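Local structure of putative uncharacterized protein (3VR0) at residues C[139-144]-C[225-230]. The protein activates the archaeal proteasome and is a homologue of proteasome assembly chaperones, of the PAC2 family. Sequence-based numbering, arbitrary orientation.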
loop_
_atom_site.group_PDB
_atom_site.type_symbol
_atom_site.label_atom_id
_atom_site.label_comp_id
_atom_site.label_asym_id
_atom_site.label_seq_id
_atom_site.Cartn_x
_atom_site.Cartn_y
_atom_site.Cartn_z
ATOM N N ILE C 139 10.586 -2.974 28.226
ATOM C CA ILE C 139 11.958 -2.645 27.915
ATOM C C ILE C 139 12.190 -3.085 26.478
ATOM O O ILE C 139 11.956 -4.233 26.158
ATOM C CB ILE C 139 12.929 -3.423 28.861
ATOM C CG1 ILE C 139 12.701 -3.003 30.335
ATOM C CG2 ILE C 139 14.354 -3.146 28.453
ATOM C CD1 ILE C 139 13.668 -3.766 31.325
ATOM N N THR C 140 12.616 -2.184 25.586
ATOM C CA THR C 140 12.911 -2.633 24.212
ATOM C C THR C 140 14.419 -2.617 23.963
ATOM O O THR C 140 15.123 -1.778 24.462
ATOM C CB THR C 140 12.174 -1.783 23.152
ATOM O OG1 THR C 140 12.621 -0.458 23.270
ATOM C CG2 THR C 140 10.628 -1.749 23.408
ATOM N N MET C 141 14.885 -3.560 23.172
ATOM C CA MET C 141 16.265 -3.731 22.914
ATOM C C MET C 141 16.418 -3.676 21.421
ATOM O O MET C 141 15.606 -4.246 20.687
ATOM C CB MET C 141 16.700 -5.116 23.412
ATOM C CG MET C 141 16.355 -5.334 24.944
ATOM S SD MET C 141 17.105 -6.864 25.497
ATOM C CE MET C 141 16.393 -8.040 24.387
ATOM N N GLY C 142 17.483 -3.029 20.968
ATOM C CA GLY C 142 17.838 -3.063 19.563
ATOM C C GLY C 142 19.170 -2.337 19.284
ATOM O O GLY C 142 19.989 -2.136 20.186
ATOM N N GLY C 143 19.362 -1.945 18.026
ATOM C CA GLY C 143 20.615 -1.318 17.563
ATOM C C GLY C 143 20.452 0.144 17.190
ATOM O O GLY C 143 19.341 0.612 16.882
ATOM N N TYR C 144 21.566 0.863 17.234
ATOM C CA TYR C 144 21.647 2.229 16.747
ATOM C C TYR C 144 22.768 2.288 15.708
ATOM O O TYR C 144 23.930 2.103 16.050
ATOM C CB TYR C 144 21.904 3.199 17.892
ATOM C CG TYR C 144 21.989 4.643 17.449
ATOM C CD1 TYR C 144 20.838 5.418 17.315
ATOM C CD2 TYR C 144 23.227 5.238 17.177
ATOM C CE1 TYR C 144 20.901 6.728 16.914
ATOM C CE2 TYR C 144 23.305 6.567 16.762
ATOM C CZ TYR C 144 22.139 7.304 16.635
ATOM O OH TYR C 144 22.210 8.609 16.237
ATOM N N LYS C 225 25.573 -8.242 23.641
ATOM C CA LYS C 225 26.107 -8.392 24.997
ATOM C C LYS C 225 25.940 -7.115 25.813
ATOM O O LYS C 225 25.423 -7.136 26.948
ATOM C CB LYS C 225 27.582 -8.861 24.970
ATOM C CG LYS C 225 28.184 -8.958 26.391
ATOM C CD LYS C 225 29.439 -9.808 26.436
ATOM C CE LYS C 225 30.149 -9.618 27.763
ATOM N NZ LYS C 225 31.601 -9.956 27.602
ATOM N N ALA C 226 26.334 -5.990 25.225
ATOM C CA ALA C 226 26.280 -4.734 25.950
ATOM C C ALA C 226 24.860 -4.325 26.301
ATOM O O ALA C 226 24.591 -3.839 27.407
ATOM C CB ALA C 226 26.946 -3.651 25.150
ATOM N N VAL C 227 23.942 -4.488 25.348
ATOM C CA VAL C 227 22.533 -4.125 25.603
ATOM C C VAL C 227 21.971 -5.031 26.711
ATOM O O VAL C 227 21.310 -4.571 27.630
ATOM C CB VAL C 227 21.687 -4.251 24.296
ATOM C CG1 VAL C 227 20.193 -4.204 24.605
ATOM C CG2 VAL C 227 22.079 -3.120 23.293
ATOM N N LEU C 228 22.256 -6.313 26.600
ATOM C CA LEU C 228 21.716 -7.309 27.515
ATOM C C LEU C 228 22.321 -7.205 28.931
ATOM O O LEU C 228 21.642 -7.563 29.915
ATOM C CB LEU C 228 21.933 -8.716 26.964
ATOM C CG LEU C 228 21.210 -9.737 27.841
ATOM C CD1 LEU C 228 19.678 -9.408 27.899
ATOM C CD2 LEU C 228 21.481 -11.103 27.328
ATOM N N SER C 229 23.582 -6.727 29.021
ATOM C CA SER C 229 24.197 -6.365 30.311
ATOM C C SER C 229 23.457 -5.202 30.958
ATOM O O SER C 229 23.230 -5.162 32.192
ATOM C CB SER C 229 25.692 -6.003 30.129
ATOM O OG SER C 229 26.391 -7.099 29.556
ATOM N N ALA C 230 23.065 -4.231 30.136
ATOM C CA ALA C 230 22.324 -3.118 30.712
ATOM C C ALA C 230 20.954 -3.594 31.191
ATOM O O ALA C 230 20.537 -3.251 32.291
ATOM C CB ALA C 230 22.196 -1.958 29.734
#
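The carbonyl oxygen of Lys225 takes two donors from Ser229, one turn on: the backbone N, and the hydroxyl OG at 2.8 Å from Lys225 O, standing above the carbonyl plane. Serine thus returns its polar group to its own helix, on a flank that does not meet the strand. Across the contact no hydrogen bond forms, and apolar side chains do the work. Val227 points at strand 139-144 and divides its branches: CG1, anti to the backbone N (chi1 167°), lies 3.8 Å from Met141 CB, while CG2 comes within 3.9 Å of Gly142 O, the glycine having only backbone to offer. A beta-branched valine is short and stiff enough to fill the gap between helix and strand, where Met141 CA and Val227 CA are 6.8 Å apart. Met141, longer and flexible, sets CG beside its backbone N (chi1 -56°) and extends to SD, 4.3 Å from Leu228 CD1. The CB of Leu228 points neither at the strand nor away, but its branched end comes nearer. Helix 45-57 adjoins this patch, Ala49 and Ala50 touching Met141. The segment axes approach to 8.9 Å, nearly antiparallel (155°). Helix 221-235 thus packs on an inner strand of the mixed sheet, the helix-on-sheet layering of an alpha/beta fold, here within the PAC2 family region.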